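Local atomic coordinates of hemoglobin subunit alpha (Mustelus griseus, PDB entry 1GCV), a protein that carries oxygen from the gills to the peripheral tissues as the haem-bearing alpha subunit of a tetrameric globin. Residues A26-R31 against E103-T108. Numbering follows the deposited sequence.
Sequences AECLAR and ECIIVT
Thr108 meets three residues of 26-31 at once: its OG1 lies 3.5 Å from Cys28 SG and also near Arg31 NE, while CG2 packs 3.8 Å from Glu27 CD. With OG1 beside the backbone N (chi1 -67°), the hydroxyl turns back to its own helix and donates to Cys104 O at 2.9 Å. That carbonyl also accepts from Thr108 N, the two donors arriving from opposite faces of its plane. Cys28 SG sits between Thr108 and Ile105, 3.7 Å from Ile105 CG1, and Cys104 CB rests 3.5 Å from Cys28 O. This is the B-G helix crossing of the globin fold, helix 21-35 against helix 98-112, with short-segment axes 8.4 Å apart at 123°; the side chain of Ile105 comes to about 4 Å from the haem. Arg31, extended from CG to NE, crosses 103-108, CB against Cys104 SG and Val107 CG1 over one face of the guanidinium. One turn back, Glu27 OE2 accepts a nearly straight hydrogen bond from Arg31 NH2 at 2.7 Å, part of a salt bridge; it lies in the guanidinium plane but is met on its anti side, 34° out of the carboxylate plane. Glu27 OE1 is hydrogen-bonded to His112. An alanine in place of Glu27 would probably leave the Arg31 charge without its carboxylate mate and His112 without this partner. Arg31 NH2 and NH1 hydrogen-bond to Phe112 O and Gln117 OE1, both of a neighbouring subunit.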
ATOM      1  N   ALA A  26      14.728  17.537  -7.568  1.00 16.25           N
ATOM      2  CA  ALA A  26      14.509  18.273  -6.328  1.00 14.73           C
ATOM      3  C   ALA A  26      13.009  18.469  -6.120  1.00 15.65           C
ATOM      4  O   ALA A  26      12.504  18.330  -5.009  1.00 16.68           O
ATOM      5  CB  ALA A  26      15.209  19.623  -6.389  1.00 15.03           C
ATOM      6  N   GLU A  27      12.296  18.792  -7.192  1.00 13.71           N
ATOM      7  CA  GLU A  27      10.862  18.991  -7.093  1.00 16.51           C
ATOM      8  C   GLU A  27      10.155  17.681  -6.738  1.00 15.81           C
ATOM      9  O   GLU A  27       9.208  17.672  -5.955  1.00 16.83           O
ATOM     10  CB  GLU A  27      10.312  19.552  -8.408  1.00 17.38           C
ATOM     11  CG  GLU A  27       8.813  19.808  -8.370  1.00 21.46           C
ATOM     12  CD  GLU A  27       8.295  20.463  -9.631  1.00 22.85           C
ATOM     13  OE1 GLU A  27       9.081  21.157 -10.306  1.00 24.49           O
ATOM     14  OE2 GLU A  27       7.098  20.282  -9.942  1.00 24.91           O
ATOM     15  N   CYS A  28      10.615  16.575  -7.311  1.00 18.68           N
ATOM     16  CA  CYS A  28      10.020  15.265  -7.038  1.00 17.42           C
ATOM     17  C   CYS A  28      10.125  14.919  -5.558  1.00 15.33           C
ATOM     18  O   CYS A  28       9.161  14.462  -4.946  1.00 17.21           O
ATOM     19  CB  CYS A  28      10.725  14.173  -7.851  1.00 18.01           C
ATOM     20  SG  CYS A  28      10.482  14.306  -9.624  1.00 25.97           S
ATOM     21  N   LEU A  29      11.306  15.129  -4.994  1.00 14.41           N
ATOM     22  CA  LEU A  29      11.544  14.834  -3.591  1.00 14.90           C
ATOM     23  C   LEU A  29      10.748  15.758  -2.660  1.00 15.92           C
ATOM     24  O   LEU A  29      10.268  15.325  -1.619  1.00 17.89           O
ATOM     25  CB  LEU A  29      13.044  14.931  -3.291  1.00 14.51           C
ATOM     26  CG  LEU A  29      13.906  13.866  -3.972  1.00 18.78           C
ATOM     27  CD1 LEU A  29      15.373  14.222  -3.820  1.00 18.40           C
ATOM     28  CD2 LEU A  29      13.615  12.512  -3.349  1.00 18.57           C
ATOM     29  N   ALA A  30      10.601  17.026  -3.036  1.00 17.17           N
ATOM     30  CA  ALA A  30       9.852  17.982  -2.217  1.00 17.67           C
ATOM     31  C   ALA A  30       8.378  17.594  -2.117  1.00 17.74           C
ATOM     32  O   ALA A  30       7.746  17.788  -1.079  1.00 18.90           O
ATOM     33  CB  ALA A  30       9.983  19.402  -2.796  1.00 13.68           C
ATOM     34  N   ARG A  31       7.825  17.059  -3.201  1.00 17.25           N
ATOM     35  CA  ARG A  31       6.433  16.641  -3.191  1.00 15.27           C
ATOM     36  C   ARG A  31       6.300  15.434  -2.282  1.00 15.54           C
ATOM     37  O   ARG A  31       5.330  15.313  -1.535  1.00 17.43           O
ATOM     38  CB  ARG A  31       5.972  16.290  -4.603  1.00 13.84           C
ATOM     39  CG  ARG A  31       6.052  17.460  -5.544  1.00 11.93           C
ATOM     40  CD  ARG A  31       5.246  17.248  -6.798  1.00 13.81           C
ATOM     41  NE  ARG A  31       5.412  18.399  -7.676  1.00 15.17           N
ATOM     42  CZ  ARG A  31       4.614  19.457  -7.669  1.00 15.38           C
ATOM     43  NH1 ARG A  31       3.589  19.508  -6.830  1.00 14.15           N
ATOM     44  NH2 ARG A  31       4.864  20.477  -8.476  1.00 15.07           N
ATOM     45  N   GLU A 103       4.822   8.250  -7.778  1.00 13.09           N
ATOM     46  CA  GLU A 103       3.660   9.104  -7.996  1.00 15.96           C
ATOM     47  C   GLU A 103       4.032  10.588  -7.998  1.00 14.33           C
ATOM     48  O   GLU A 103       3.404  11.383  -8.692  1.00 15.61           O
ATOM     49  CB  GLU A 103       2.584   8.843  -6.936  1.00 20.03           C
ATOM     50  CG  GLU A 103       1.206   9.414  -7.296  1.00 30.96           C
ATOM     51  CD  GLU A 103       0.704   8.987  -8.684  1.00 34.31           C
ATOM     52  OE1 GLU A 103       0.039   9.808  -9.355  1.00 31.05           O
ATOM     53  OE2 GLU A 103       0.967   7.837  -9.102  1.00 32.05           O
ATOM     54  N   CYS A 104       5.054  10.961  -7.232  1.00 15.37           N
ATOM     55  CA  CYS A 104       5.492  12.354  -7.180  1.00 14.11           C
ATOM     56  C   CYS A 104       6.258  12.750  -8.437  1.00 15.01           C
ATOM     57  O   CYS A 104       6.261  13.918  -8.822  1.00 16.51           O
ATOM     58  CB  CYS A 104       6.344  12.594  -5.939  1.00 12.38           C
ATOM     59  SG  CYS A 104       5.357  12.611  -4.445  1.00 18.18           S
ATOM     60  N   ILE A 105       6.918  11.778  -9.066  1.00 14.76           N
ATOM     61  CA  ILE A 105       7.638  12.021 -10.313  1.00 15.19           C
ATOM     62  C   ILE A 105       6.554  12.258 -11.370  1.00 16.23           C
ATOM     63  O   ILE A 105       6.683  13.136 -12.224  1.00 17.19           O
ATOM     64  CB  ILE A 105       8.502  10.794 -10.746  1.00 15.49           C
ATOM     65  CG1 ILE A 105       9.778  10.723  -9.906  1.00 15.58           C
ATOM     66  CG2 ILE A 105       8.876  10.901 -12.225  1.00 14.58           C
ATOM     67  CD1 ILE A 105      10.482   9.378  -9.975  1.00 16.34           C
ATOM     68  N   ILE A 106       5.478  11.477 -11.298  1.00 13.18           N
ATOM     69  CA  ILE A 106       4.379  11.623 -12.249  1.00 15.07           C
ATOM     70  C   ILE A 106       3.772  13.021 -12.114  1.00 14.33           C
ATOM     71  O   ILE A 106       3.553  13.697 -13.112  1.00 17.65           O
ATOM     72  CB  ILE A 106       3.263  10.560 -12.019  1.00 17.10           C
ATOM     73  CG1 ILE A 106       3.772   9.157 -12.371  1.00 15.84           C
ATOM     74  CG2 ILE A 106       2.036  10.894 -12.866  1.00 15.31           C
ATOM     75  CD1 ILE A 106       4.200   8.997 -13.810  1.00 18.77           C
ATOM     76  N   VAL A 107       3.507  13.458 -10.886  1.00 13.53           N
ATOM     77  CA  VAL A 107       2.929  14.781 -10.676  1.00 13.45           C
ATOM     78  C   VAL A 107       3.897  15.866 -11.150  1.00 18.51           C
ATOM     79  O   VAL A 107       3.478  16.872 -11.736  1.00 18.45           O
ATOM     80  CB  VAL A 107       2.573  15.017  -9.187  1.00 12.32           C
ATOM     81  CG1 VAL A 107       2.144  16.469  -8.971  1.00 11.75           C
ATOM     82  CG2 VAL A 107       1.447  14.073  -8.770  1.00 11.88           C
ATOM     83  N   THR A 108       5.189  15.660 -10.912  1.00 14.96           N
ATOM     84  CA  THR A 108       6.191  16.631 -11.340  1.00 16.12           C
ATOM     85  C   THR A 108       6.212  16.752 -12.860  1.00 16.25           C
ATOM     86  O   THR A 108       6.316  17.850 -13.386  1.00 19.70           O
ATOM     87  CB  THR A 108       7.599  16.243 -10.847  1.00 17.36           C
ATOM     88  OG1 THR A 108       7.644  16.349  -9.418  1.00 14.68           O
ATOM     89  CG2 THR A 108       8.658  17.158 -11.456  1.00 15.43           C
TER